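Local atomic coordinates of N-acetylmuramoyl-L-alanine amidase (Clostridium intestinale URNW, PDB entry 6SRT), a protein that probably hydrolyses the amide bond between N-acetylmuramic acid and L-alanine in bacterial cell-wall peptidoglycan, as a zinc-dependent endolysin. Residues T30-L35 and I62-G67; H47-N52 and H74-K79; R102-A107 and Y136-L141; I106-N111 and T123-L128. All coordinates share one frame; numbering follows the deposited sequence.

Contact 1: residues T30-L35 and I62-G67; sequences TWATPL and IHKQRG
Lys64 reaches from the last turn of its helix to the backbone of Thr30, and this single long side chain carries the direct contact. Its ammonium nitrogen NZ donates a hydrogen bond to Thr30 O at 2.8 Å. The approach is bent: the angle at the carbonyl oxygen is 140°, and the donor stands 35° from the carbonyl plane. The chain runs nearly extended as far as CE and then turns at its last torsion (chi4 56°), which swings NZ onto the oxygen. NZ has further partners in a salt bridge to Asp60 OD2 and a hydrogen bond to Ser69 O, so its charge is shared between a carboxylate and two carbonyls.

Apolar contact is slight. The methyl CB of Ala32 lies 4.3 Å from Lys64 CE, alongside the bend of the chain.

One water adds a second link, lying 2.8 Å from Thr33 OG1 and donating to Gly67 O at 2.7 Å. Gly67 supplies that carbonyl from a Schellman motif, in which its positive phi ends the helix and its N bonds back to Lys64 O.

The contact lies at the surface, away from the zinc site. It ties the C-terminal end of helix 56-65 to the loop between strands 24-25 and 43-48, and Ser69, just beyond the helix, pairs with the backbone of Ala32 in the same loop.

Contact 2: residues H47-N52 and H74-K79; sequences HHTVDN and HFYIRK. With ZN (zinc ion), chain B.
Lys79 and Asn52 make the polar half of this contact, their side chains crossing at about a right angle. Lys79 NZ donates to Asn52 OD1 at 3.0 Å, approaching at 130° to the C=O bond and from well off the carbonyl plane. Both residues also turn to one carboxylate, that of Glu115: NZ forms a salt bridge with OE1, and Asn52 ND2 is hydrogen-bonded to OE2. The amide is thus held at both its oxygen and its nitrogen.

A second hydrogen bond stays within 47-52, where Thr49 OG1 donates to Asp51 O at 2.7 Å. With chi1 at 59°, OG1 is tucked between the backbone N and the carbonyl carbon, while CG2 is turned toward Tyr76.

That methyl makes the apolar contact, meeting the Tyr76 ring obliquely with CG2 3.6 Å from CE1. Ile59 of helix 56-65 touches both Thr49 and Tyr76, and the Tyr76 hydroxyl is engaged with Met54 O.

Metal coordination comes from the start of the same segment, where His47 ND1 binds the zinc ion at 2.1 Å. His144 and Cys152 are further ligands, and His47 NE2 is hydrogen-bonded to His95 ND1, a second-shell contact that helps fix the imidazole. A zinc ion held by two histidines and a cysteine beside a mixed sheet is characteristic of Amidase_2 and PGRP-type amidases.

Contact 3: residues R102-A107 and Y136-L141; sequences RAFGIA and YNITDL
The touching parts of the two segments run nearly perpendicular, 96° apart from end to end. Residues 102-107 enter an inner strand of the sheet, whereas 136-141 lead from the end of helix 119-136 into the edge strand 140-143. Asn137, with positive phi, takes the chain out of the helix, and Tyr136 and Ile138 on either side of it both face Phe104.

The CZ corner of Phe104 comes over one face of the Tyr136 ring, 3.5 Å from Tyr136 CE2. The ring planes are inclined at 51° with centroids 5.1 Å apart, an oblique pairing. Ile138 comes to the Phe104 ring in its plane: CD1 sits at the edge, 3.7 Å from Phe104 CD2. The Ile138 chain stretches out to do this, with chi2 at 172° carrying CD1 away from the backbone. The Tyr136 hydroxyl is hydrogen-bonded to Glu89 OE2.

Charge occupies the other end of the contact. In the conformer of Arg102 described, its NH2 is 4.3 Å from Asp140 OD2, too far for a salt bridge. A water 2.7 Å from that NH2 and 2.6 Å from OD2 probably bridges them, though the link is tentative. Arg102 NE bonds to Asn42 OD1, and Asp140 OD1 pairs with Lys142.

Edge-to-face contacts of Phe104 with His74 and Phe39 enlarge the aromatic cluster, which lies where the turn from helix 119-136 into strand 140-143 packs on the sheet of this alpha/beta amidase fold.

Contact 4: residues I106-N111 and T123-L128; sequences IASEGN and TSLIAL
Helix-on-sheet packing of an alpha/beta fold is seen where Ile106 and Ser108 meet Leu125 and Leu128. Strand 106-108 and helix 123-128 run almost exactly antiparallel, at 173°, with their axes 10.6 Å apart. Ile106 and Ser108, two residues apart on the strand, both point at the helix.

Ile106 uses two branches. Its CD1 meets Leu128 CD2 tip to tip at 3.8 Å, while its CG2 lies 4.0 Å from Leu125 CD2 as those two side chains slide past each other in opposite directions. In Leu128, CG stands opposite the backbone N (chi1 176°), and this directs CD2 onto the isoleucine.

Ser108 OG rests against the end of Leu125, 3.6 Å from CD2 and 3.8 Å from CD1. Neighbouring strands widen the apolar floor: Leu125 also touches Tyr46 and Ile77, and Leu128 packs on Phe75. Further along the helix, Leu132 touches Ile106 as well.

All four touching residues are buried, and van der Waals contact joins them directly. Here the helix rests on the sheet through the fit of branched side chains, with the serine hydroxyl meeting methyl groups at the edge of the patch.

How the contacts relate
The four contacts pass from surface to interior, and their chemistry follows. Contact 1 lies outermost and depends on a lysine and a water, whereas contact 4 is fully buried and apolar. Contacts 2 and 3 are partly buried and mix the two kinds, each combining an apolar patch with a polar link. Strand 103-108 serves both contact 3 and contact 4, which share Ile106 and Ala107. Contact 2 flanks that strand through backbone pairing, with Ile77 N near Ala107 O and His47 N near Ile106 O. Contact 1 touches none of the others, although helix 56-65 connects the two strands of contact 2. One of the zinc ligands, His47, belongs to contact 2.

Contact 1: residues T30-L35 and I62-G67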
loop_
_atom_site.group_PDB
_atom_site.type_symbol
_atom_site.label_atom_id
_atom_site.label_comp_id
_atom_site.label_asym_id
_atom_site.label_seq_id
_atom_site.Cartn_x
_atom_site.Cartn_y
_atom_site.Cartn_z
ATOM N N THR A 30 17.411 -5.873 0.149
ATOM C CA THR A 30 18.611 -5.338 0.816
ATOM C C THR A 30 18.410 -3.844 0.991
ATOM O O THR A 30 18.495 -3.070 0.007
ATOM C CB THR A 30 19.842 -5.550 -0.081
ATOM O OG1 THR A 30 20.026 -6.949 -0.307
ATOM C CG2 THR A 30 21.093 -5.004 0.560
ATOM N N TRP A 31 18.120 -3.409 2.202
ATOM C CA TRP A 31 17.751 -2.037 2.545
ATOM C C TRP A 31 18.978 -1.184 2.534
ATOM O O TRP A 31 20.026 -1.548 3.135
ATOM C CB TRP A 31 17.075 -2.054 3.909
ATOM C CG TRP A 31 15.761 -2.785 3.931
ATOM C CD1 TRP A 31 15.527 -4.060 4.359
ATOM C CD2 TRP A 31 14.528 -2.333 3.312
ATOM N NE1 TRP A 31 14.236 -4.413 4.093
ATOM C CE2 TRP A 31 13.619 -3.416 3.400
ATOM C CE3 TRP A 31 14.129 -1.149 2.675
ATOM C CZ2 TRP A 31 12.331 -3.312 2.903
ATOM C CZ3 TRP A 31 12.836 -1.045 2.230
ATOM C CH2 TRP A 31 11.963 -2.105 2.331
ATOM N N ALA A 32 18.934 -0.088 1.802
ATOM C CA ALA A 32 20.111 0.744 1.577
ATOM C C ALA A 32 20.478 1.542 2.829
ATOM O O ALA A 32 21.638 1.670 3.178
ATOM C CB ALA A 32 19.934 1.674 0.418
ATOM N N THR A 33 19.488 2.143 3.468
ATOM C CA THR A 33 19.675 3.079 4.580
ATOM C C THR A 33 18.900 2.527 5.764
ATOM O O THR A 33 17.981 1.719 5.651
ATOM C CB THR A 33 19.202 4.494 4.189
ATOM O OG1 THR A 33 17.795 4.506 3.956
ATOM C CG2 THR A 33 19.889 5.031 2.957
ATOM N N PRO A 34 19.204 2.975 6.998
ATOM C CA PRO A 34 18.579 2.385 8.182
ATOM C C PRO A 34 17.074 2.618 8.185
ATOM O O PRO A 34 16.635 3.752 8.026
ATOM C CB PRO A 34 19.248 3.101 9.362
ATOM C CG PRO A 34 20.545 3.548 8.841
ATOM C CD PRO A 34 20.276 3.888 7.384
ATOM N N LEU A 35 16.340 1.552 8.413
ATOM C CA LEU A 35 14.890 1.656 8.648
ATOM C C LEU A 35 14.650 2.167 10.054
ATOM O O LEU A 35 15.292 1.771 10.998
ATOM C CB LEU A 35 14.206 0.302 8.440
ATOM C CG LEU A 35 14.217 -0.218 7.015
ATOM C CD1 LEU A 35 13.551 -1.567 6.971
ATOM C CD2 LEU A 35 13.618 0.724 6.017
ATOM N N ILE A 62 13.652 1.585 -8.032
ATOM C CA ILE A 62 13.254 3.012 -8.241
ATOM C C ILE A 62 13.256 3.809 -6.959
ATOM O O ILE A 62 13.703 4.938 -6.910
ATOM C CB ILE A 62 11.896 3.035 -8.971
ATOM C CG1 ILE A 62 11.997 2.362 -10.341
ATOM C CG2 ILE A 62 11.327 4.462 -9.035
ATOM C CD1 ILE A 62 10.665 2.168 -10.964
ATOM N N HIS A 63 12.676 3.245 -5.887
ATOM C CA HIS A 63 12.613 3.989 -4.622
ATOM C C HIS A 63 14.019 4.253 -4.085
ATOM O O HIS A 63 14.256 5.297 -3.465
ATOM C CB HIS A 63 11.680 3.234 -3.694
ATOM C CG HIS A 63 10.235 3.442 -4.057
ATOM N ND1 HIS A 63 9.200 2.945 -3.298
ATOM C CD2 HIS A 63 9.659 4.063 -5.104
ATOM C CE1 HIS A 63 8.088 3.278 -3.912
ATOM N NE2 HIS A 63 8.311 3.948 -5.010
ATOM N N LYS A 64 14.927 3.310 -4.291
ATOM C CA LYS A 64 16.335 3.563 -3.905
ATOM C C LYS A 64 16.944 4.706 -4.720
ATOM O O LYS A 64 17.668 5.572 -4.192
ATOM C CB LYS A 64 17.167 2.332 -4.139
ATOM C CG LYS A 64 17.069 1.278 -3.054
ATOM C CD LYS A 64 17.689 -0.057 -3.455
ATOM C CE LYS A 64 18.063 -1.007 -2.345
ATOM N NZ LYS A 64 16.894 -1.281 -1.515
ATOM N N GLN A 65 16.607 4.803 -6.024
ATOM C CA GLN A 65 17.110 5.944 -6.806
ATOM C C GLN A 65 16.655 7.274 -6.196
ATOM O O GLN A 65 17.412 8.277 -6.205
ATOM C CB GLN A 65 16.646 5.875 -8.221
ATOM C CG GLN A 65 17.185 4.692 -9.007
ATOM C CD GLN A 65 16.596 4.523 -10.384
ATOM O OE1 GLN A 65 15.631 5.166 -10.740
ATOM N NE2 GLN A 65 17.158 3.579 -11.094
ATOM N N ARG A 66 15.419 7.254 -5.688
ATOM C CA ARG A 66 14.798 8.448 -5.122
ATOM C C ARG A 66 15.330 8.742 -3.702
ATOM O O ARG A 66 14.867 9.698 -3.093
ATOM C CB ARG A 66 13.278 8.271 -5.131
ATOM C CG ARG A 66 12.732 8.198 -6.533
ATOM C CD ARG A 66 11.251 8.033 -6.511
ATOM N NE ARG A 66 10.786 7.900 -7.892
ATOM C CZ ARG A 66 9.575 7.462 -8.245
ATOM N NH1 ARG A 66 8.783 7.052 -7.281
ATOM N NH2 ARG A 66 9.217 7.371 -9.532
ATOM N N GLY A 67 16.273 7.988 -3.206
ATOM C CA GLY A 67 16.908 8.242 -1.912
ATOM C C GLY A 67 16.310 7.520 -0.749
ATOM O O GLY A 67 16.764 7.731 0.388
HETATM O O HOH W 1 16.762 6.928 3.012
#

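Contact 2: residues H47-N52 and H74-K79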
loop_
_atom_site.group_PDB
_atom_site.type_symbol
_atom_site.label_atom_id
_atom_site.label_comp_id
_atom_site.label_asym_id
_atom_site.label_seq_id
_atom_site.Cartn_x
_atom_site.Cartn_y
_atom_site.Cartn_z
ATOM N N HIS A 47 -2.445 3.669 -2.868
ATOM C CA HIS A 47 -1.617 4.150 -3.987
ATOM C C HIS A 47 -1.849 3.328 -5.241
ATOM O O HIS A 47 -2.233 2.172 -5.148
ATOM C CB HIS A 47 -0.161 4.052 -3.629
ATOM C CG HIS A 47 0.250 4.856 -2.439
ATOM N ND1 HIS A 47 0.668 6.158 -2.594
ATOM C CD2 HIS A 47 0.340 4.536 -1.137
ATOM C CE1 HIS A 47 1.013 6.623 -1.402
ATOM N NE2 HIS A 47 0.774 5.670 -0.485
ATOM N N HIS A 48 -1.518 3.927 -6.376
ATOM C CA HIS A 48 -1.294 3.167 -7.622
ATOM C C HIS A 48 0.139 3.369 -8.030
ATOM O O HIS A 48 0.818 4.278 -7.573
ATOM C CB HIS A 48 -2.300 3.513 -8.721
ATOM C CG HIS A 48 -2.227 4.833 -9.384
ATOM N ND1 HIS A 48 -2.949 5.085 -10.560
ATOM C CD2 HIS A 48 -1.513 5.940 -9.080
ATOM C CE1 HIS A 48 -2.705 6.307 -10.920
ATOM N NE2 HIS A 48 -1.811 6.859 -10.058
ATOM N N THR A 49 0.616 2.484 -8.891
ATOM C CA THR A 49 1.997 2.524 -9.338
ATOM C C THR A 49 2.219 3.325 -10.601
ATOM O O THR A 49 3.380 3.642 -10.907
ATOM C CB THR A 49 2.534 1.115 -9.565
ATOM O OG1 THR A 49 1.728 0.440 -10.546
ATOM C CG2 THR A 49 2.555 0.290 -8.304
ATOM N N VAL A 50 1.182 3.620 -11.342
ATOM C CA VAL A 50 1.183 4.236 -12.671
ATOM C C VAL A 50 1.719 3.248 -13.710
ATOM O O VAL A 50 0.994 2.873 -14.608
ATOM C CB VAL A 50 1.887 5.595 -12.740
ATOM C CG1 VAL A 50 1.782 6.183 -14.140
ATOM C CG2 VAL A 50 1.312 6.560 -11.716
ATOM N N ASP A 51 2.962 2.881 -13.611
ATOM C CA ASP A 51 3.542 1.893 -14.498
ATOM C C ASP A 51 3.048 0.494 -14.142
ATOM O O ASP A 51 2.866 0.155 -13.003
ATOM C CB ASP A 51 5.058 1.919 -14.400
ATOM C CG ASP A 51 5.694 3.248 -14.838
ATOM O OD1 ASP A 51 5.184 3.904 -15.734
ATOM O OD2 ASP A 51 6.664 3.610 -14.262
ATOM N N ASN A 52 2.790 -0.283 -15.178
ATOM C CA ASN A 52 2.454 -1.710 -15.142
ATOM C C ASN A 52 3.699 -2.589 -15.335
ATOM O O ASN A 52 4.745 -2.091 -15.660
ATOM C CB ASN A 52 1.339 -2.019 -16.122
ATOM C CG ASN A 52 0.001 -1.561 -15.622
ATOM O OD1 ASN A 52 -0.458 -1.994 -14.610
ATOM N ND2 ASN A 52 -0.634 -0.661 -16.347
ATOM N N HIS A 74 4.241 -0.601 2.277
ATOM C CA HIS A 74 4.223 -1.795 3.129
ATOM C C HIS A 74 3.733 -3.030 2.369
ATOM O O HIS A 74 4.154 -4.154 2.707
ATOM C CB HIS A 74 3.377 -1.544 4.346
ATOM C CG HIS A 74 3.953 -0.462 5.196
ATOM N ND1 HIS A 74 3.581 0.853 5.014
ATOM C CD2 HIS A 74 4.879 -0.536 6.193
ATOM C CE1 HIS A 74 4.312 1.574 5.874
ATOM N NE2 HIS A 74 5.105 0.757 6.617
ATOM N N PHE A 75 2.891 -2.830 1.359
ATOM C CA PHE A 75 2.324 -3.940 0.569
ATOM C C PHE A 75 2.150 -3.427 -0.867
ATOM O O PHE A 75 1.782 -2.274 -1.115
ATOM C CB PHE A 75 0.950 -4.359 1.101
ATOM C CG PHE A 75 1.025 -4.838 2.523
ATOM C CD1 PHE A 75 1.401 -6.121 2.824
ATOM C CD2 PHE A 75 0.757 -3.923 3.578
ATOM C CE1 PHE A 75 1.503 -6.531 4.148
ATOM C CE2 PHE A 75 0.896 -4.305 4.889
ATOM C CZ PHE A 75 1.260 -5.611 5.159
ATOM N N TYR A 76 2.283 -4.382 -1.793
ATOM C CA TYR A 76 2.113 -4.158 -3.254
ATOM C C TYR A 76 1.260 -5.300 -3.809
ATOM O O TYR A 76 1.654 -6.472 -3.664
ATOM C CB TYR A 76 3.501 -4.102 -3.909
ATOM C CG TYR A 76 3.476 -4.088 -5.407
ATOM C CD1 TYR A 76 2.615 -3.255 -6.111
ATOM C CD2 TYR A 76 4.352 -4.865 -6.161
ATOM C CE1 TYR A 76 2.588 -3.255 -7.501
ATOM C CE2 TYR A 76 4.376 -4.855 -7.539
ATOM C CZ TYR A 76 3.534 -4.001 -8.213
ATOM O OH TYR A 76 3.489 -3.941 -9.577
ATOM N N ILE A 77 0.149 -4.942 -4.399
ATOM C CA ILE A 77 -0.852 -5.902 -4.890
ATOM C C ILE A 77 -0.772 -5.887 -6.395
ATOM O O ILE A 77 -1.197 -4.885 -7.059
ATOM C CB ILE A 77 -2.254 -5.604 -4.364
ATOM C CG1 ILE A 77 -2.238 -5.457 -2.842
ATOM C CG2 ILE A 77 -3.170 -6.700 -4.835
ATOM C CD1 ILE A 77 -3.563 -5.173 -2.263
ATOM N N ARG A 78 -0.346 -6.971 -7.015
ATOM C CA ARG A 78 -0.250 -7.097 -8.486
ATOM C C ARG A 78 -1.613 -7.444 -9.066
ATOM O O ARG A 78 -2.586 -7.763 -8.357
ATOM C CB ARG A 78 0.868 -8.073 -8.835
ATOM C CG ARG A 78 2.232 -7.473 -8.512
ATOM C CD ARG A 78 3.340 -8.092 -9.347
ATOM N NE ARG A 78 3.203 -7.675 -10.716
ATOM C CZ ARG A 78 4.085 -7.906 -11.682
ATOM N NH1 ARG A 78 5.107 -8.713 -11.470
ATOM N NH2 ARG A 78 3.836 -7.457 -12.887
ATOM N N LYS A 79 -1.695 -7.350 -10.388
ATOM C CA LYS A 79 -2.976 -7.525 -11.104
ATOM C C LYS A 79 -3.610 -8.872 -10.828
ATOM O O LYS A 79 -4.864 -8.923 -10.802
ATOM C CB LYS A 79 -2.781 -7.281 -12.608
ATOM C CG LYS A 79 -2.703 -5.759 -12.932
ATOM C CD LYS A 79 -2.860 -5.496 -14.317
ATOM C CE LYS A 79 -2.722 -4.110 -14.821
ATOM N NZ LYS A 79 -3.182 -2.977 -14.031
HETATM ZN ZN ZN B . 0.656 7.384 -4.244
#

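Contact 3: residues R102-A107 and Y136-L141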
loop_
_atom_site.group_PDB
_atom_site.type_symbol
_atom_site.label_atom_id
_atom_site.label_comp_id
_atom_site.label_asym_id
_atom_site.label_seq_id
_atom_site.Cartn_x
_atom_site.Cartn_y
_atom_site.Cartn_z
ATOM N N ARG A 102 2.748 7.323 10.591
ATOM C CA ARG A 102 1.406 6.944 11.070
ATOM C C ARG A 102 0.585 6.167 10.022
ATOM O O ARG A 102 -0.578 5.861 10.326
ATOM C CB ARG A 102 0.634 8.179 11.566
ATOM C CG ARG A 102 0.220 9.110 10.440
ATOM C CD ARG A 102 -0.572 10.276 10.964
ATOM N NE ARG A 102 -1.940 9.994 11.344
ATOM C CZ ARG A 102 -2.873 10.915 11.523
ATOM N NH1 ARG A 102 -2.557 12.184 11.390
ATOM N NH2 ARG A 102 -4.103 10.574 11.844
ATOM N N ALA A 103 1.127 5.872 8.856
ATOM C CA ALA A 103 0.311 5.305 7.774
ATOM C C ALA A 103 0.935 4.079 7.154
ATOM O O ALA A 103 2.073 4.142 6.670
ATOM C CB ALA A 103 0.057 6.358 6.722
ATOM N N PHE A 104 0.154 3.020 7.066
ATOM C CA PHE A 104 0.459 1.959 6.081
ATOM C C PHE A 104 0.224 2.434 4.681
ATOM O O PHE A 104 -0.708 3.201 4.411
ATOM C CB PHE A 104 -0.434 0.745 6.327
ATOM C CG PHE A 104 -0.072 -0.055 7.543
ATOM C CD1 PHE A 104 1.113 -0.791 7.542
ATOM C CD2 PHE A 104 -0.944 -0.123 8.627
ATOM C CE1 PHE A 104 1.477 -1.512 8.670
ATOM C CE2 PHE A 104 -0.572 -0.894 9.729
ATOM C CZ PHE A 104 0.622 -1.566 9.749
ATOM N N GLY A 105 1.110 2.025 3.808
ATOM C CA GLY A 105 0.970 2.330 2.371
ATOM C C GLY A 105 0.739 1.063 1.592
ATOM O O GLY A 105 1.539 0.108 1.633
ATOM N N ILE A 106 -0.390 0.983 0.858
ATOM C CA ILE A 106 -0.785 -0.174 0.027
ATOM C C ILE A 106 -0.851 0.292 -1.395
ATOM O O ILE A 106 -1.699 1.129 -1.716
ATOM C CB ILE A 106 -2.119 -0.755 0.466
ATOM C CG1 ILE A 106 -2.128 -1.193 1.947
ATOM C CG2 ILE A 106 -2.488 -1.923 -0.455
ATOM C CD1 ILE A 106 -3.466 -1.630 2.453
ATOM N N ALA A 107 0.025 -0.227 -2.236
ATOM C CA ALA A 107 0.045 0.094 -3.653
ATOM C C ALA A 107 -0.590 -1.029 -4.439
ATOM O O ALA A 107 -0.341 -2.198 -4.156
ATOM C CB ALA A 107 1.439 0.311 -4.141
ATOM N N TYR A 136 -4.420 -3.576 14.018
ATOM C CA TYR A 136 -3.890 -2.329 14.555
ATOM C C TYR A 136 -4.950 -1.334 15.078
ATOM O O TYR A 136 -4.617 -0.229 15.540
ATOM C CB TYR A 136 -2.950 -1.669 13.543
ATOM C CG TYR A 136 -1.734 -2.530 13.267
ATOM C CD1 TYR A 136 -0.711 -2.595 14.170
ATOM C CD2 TYR A 136 -1.625 -3.302 12.135
ATOM C CE1 TYR A 136 0.383 -3.415 13.938
ATOM C CE2 TYR A 136 -0.543 -4.111 11.865
ATOM C CZ TYR A 136 0.480 -4.148 12.787
ATOM O OH TYR A 136 1.576 -4.933 12.548
ATOM N N ASN A 137 -6.240 -1.738 15.007
ATOM C CA ASN A 137 -7.368 -0.877 15.421
ATOM C C ASN A 137 -7.390 0.398 14.591
ATOM O O ASN A 137 -7.503 1.471 15.112
ATOM C CB ASN A 137 -7.320 -0.571 16.918
ATOM C CG ASN A 137 -8.620 -0.041 17.419
ATOM O OD1 ASN A 137 -9.654 -0.509 17.058
ATOM N ND2 ASN A 137 -8.547 0.865 18.329
ATOM N N ILE A 138 -7.316 0.228 13.269
ATOM C CA ILE A 138 -7.351 1.359 12.319
ATOM C C ILE A 138 -8.743 1.450 11.726
ATOM O O ILE A 138 -9.295 0.447 11.238
ATOM C CB ILE A 138 -6.280 1.161 11.213
ATOM C CG1 ILE A 138 -4.880 1.225 11.851
ATOM C CG2 ILE A 138 -6.428 2.232 10.152
ATOM C CD1 ILE A 138 -3.762 0.846 10.893
ATOM N N THR A 139 -9.276 2.687 11.727
ATOM C CA THR A 139 -10.554 3.047 11.073
ATOM C C THR A 139 -10.395 4.104 9.962
ATOM O O THR A 139 -11.344 4.317 9.227
ATOM C CB THR A 139 -11.544 3.497 12.149
ATOM O OG1 THR A 139 -10.963 4.619 12.819
ATOM C CG2 THR A 139 -11.898 2.375 13.091
ATOM N N ASP A 140 -9.234 4.723 9.838
ATOM C CA ASP A 140 -9.000 5.836 8.946
ATOM C C ASP A 140 -8.361 5.366 7.632
ATOM O O ASP A 140 -7.182 4.967 7.647
ATOM C CB ASP A 140 -8.098 6.843 9.609
ATOM C CG ASP A 140 -7.941 8.134 8.878
ATOM O OD1 ASP A 140 -8.590 8.327 7.846
ATOM O OD2 ASP A 140 -7.176 9.001 9.360
ATOM N N LEU A 141 -9.148 5.345 6.582
ATOM C CA LEU A 141 -8.749 4.983 5.224
ATOM C C LEU A 141 -8.658 6.221 4.386
ATOM O O LEU A 141 -9.607 7.034 4.371
ATOM C CB LEU A 141 -9.718 3.994 4.568
ATOM C CG LEU A 141 -10.018 2.716 5.321
ATOM C CD1 LEU A 141 -10.855 1.746 4.521
ATOM C CD2 LEU A 141 -8.841 1.999 5.872
HETATM O O HOH W 2 -5.777 8.524 11.494
#

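Contact 4: residues I106-N111 and T123-L128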
loop_
_atom_site.group_PDB
_atom_site.type_symbol
_atom_site.label_atom_id
_atom_site.label_comp_id
_atom_site.label_asym_id
_atom_site.label_seq_id
_atom_site.Cartn_x
_atom_site.Cartn_y
_atom_site.Cartn_z
ATOM N N ILE A 106 -0.390 0.983 0.858
ATOM C CA ILE A 106 -0.785 -0.174 0.027
ATOM C C ILE A 106 -0.851 0.292 -1.395
ATOM O O ILE A 106 -1.699 1.129 -1.716
ATOM C CB ILE A 106 -2.119 -0.755 0.466
ATOM C CG1 ILE A 106 -2.128 -1.193 1.947
ATOM C CG2 ILE A 106 -2.488 -1.923 -0.455
ATOM C CD1 ILE A 106 -3.466 -1.630 2.453
ATOM N N ALA A 107 0.025 -0.227 -2.236
ATOM C CA ALA A 107 0.045 0.094 -3.653
ATOM C C ALA A 107 -0.590 -1.029 -4.439
ATOM O O ALA A 107 -0.341 -2.198 -4.156
ATOM C CB ALA A 107 1.439 0.311 -4.141
ATOM N N SER A 108 -1.302 -0.665 -5.489
ATOM C CA SER A 108 -1.910 -1.562 -6.488
ATOM C C SER A 108 -1.293 -1.291 -7.826
ATOM O O SER A 108 -1.175 -0.139 -8.248
ATOM C CB SER A 108 -3.405 -1.405 -6.509
ATOM O OG SER A 108 -4.027 -1.785 -5.284
ATOM N N GLU A 109 -0.923 -2.350 -8.525
ATOM C CA GLU A 109 -0.321 -2.270 -9.849
ATOM C C GLU A 109 -1.310 -1.726 -10.867
ATOM O O GLU A 109 -2.329 -2.407 -11.161
ATOM C CB GLU A 109 0.095 -3.666 -10.294
ATOM C CG GLU A 109 0.780 -3.745 -11.654
ATOM C CD GLU A 109 1.150 -5.126 -12.111
ATOM O OE1 GLU A 109 0.786 -6.120 -11.462
ATOM O OE2 GLU A 109 1.914 -5.199 -13.080
ATOM N N GLY A 110 -1.015 -0.586 -11.486
ATOM C CA GLY A 110 -1.888 0.005 -12.507
ATOM C C GLY A 110 -1.837 1.497 -12.477
ATOM O O GLY A 110 -1.281 2.122 -11.570
ATOM N N ASN A 111 -2.422 2.053 -13.538
ATOM C CA ASN A 111 -2.667 3.497 -13.644
ATOM C C ASN A 111 -4.191 3.640 -13.649
ATOM O O ASN A 111 -4.821 3.495 -14.717
ATOM C CB ASN A 111 -2.096 4.074 -14.938
ATOM C CG ASN A 111 -2.450 5.515 -15.095
ATOM O OD1 ASN A 111 -3.163 6.096 -14.263
ATOM N ND2 ASN A 111 -2.078 6.096 -16.219
ATOM N N THR A 123 -10.362 -8.139 -4.260
ATOM C CA THR A 123 -10.413 -9.179 -3.210
ATOM C C THR A 123 -9.246 -8.991 -2.247
ATOM O O THR A 123 -9.467 -9.025 -1.021
ATOM C CB THR A 123 -10.436 -10.595 -3.870
ATOM O OG1 THR A 123 -11.618 -10.721 -4.652
ATOM C CG2 THR A 123 -10.280 -11.674 -2.820
ATOM N N SER A 124 -8.054 -8.833 -2.795
ATOM C CA SER A 124 -6.844 -8.675 -1.972
ATOM C C SER A 124 -6.913 -7.346 -1.201
ATOM O O SER A 124 -6.502 -7.294 0.007
ATOM C CB SER A 124 -5.615 -8.816 -2.781
ATOM O OG SER A 124 -5.514 -10.139 -3.207
ATOM N N LEU A 125 -7.349 -6.250 -1.814
ATOM C CA LEU A 125 -7.439 -4.955 -1.123
ATOM C C LEU A 125 -8.343 -5.107 0.090
ATOM O O LEU A 125 -8.033 -4.573 1.190
ATOM C CB LEU A 125 -7.979 -3.862 -2.062
ATOM C CG LEU A 125 -6.914 -3.299 -3.006
ATOM C CD1 LEU A 125 -7.541 -2.658 -4.195
ATOM C CD2 LEU A 125 -5.993 -2.308 -2.258
ATOM N N ILE A 126 -9.490 -5.740 -0.024
ATOM C CA ILE A 126 -10.418 -5.874 1.105
ATOM C C ILE A 126 -9.789 -6.762 2.171
ATOM O O ILE A 126 -9.856 -6.407 3.372
ATOM C CB ILE A 126 -11.770 -6.421 0.634
ATOM C CG1 ILE A 126 -12.435 -5.497 -0.367
ATOM C CG2 ILE A 126 -12.704 -6.695 1.797
ATOM C CD1 ILE A 126 -12.622 -4.109 0.080
ATOM N N ALA A 127 -9.258 -7.909 1.784
ATOM C CA ALA A 127 -8.746 -8.853 2.783
ATOM C C ALA A 127 -7.566 -8.222 3.523
ATOM O O ALA A 127 -7.473 -8.344 4.775
ATOM C CB ALA A 127 -8.359 -10.133 2.148
ATOM N N LEU A 128 -6.663 -7.593 2.826
ATOM C CA LEU A 128 -5.483 -7.021 3.458
ATOM C C LEU A 128 -5.895 -5.824 4.326
ATOM O O LEU A 128 -5.369 -5.673 5.462
ATOM C CB LEU A 128 -4.525 -6.522 2.368
ATOM C CG LEU A 128 -3.269 -5.814 2.877
ATOM C CD1 LEU A 128 -2.386 -6.710 3.701
ATOM C CD2 LEU A 128 -2.477 -5.246 1.692
#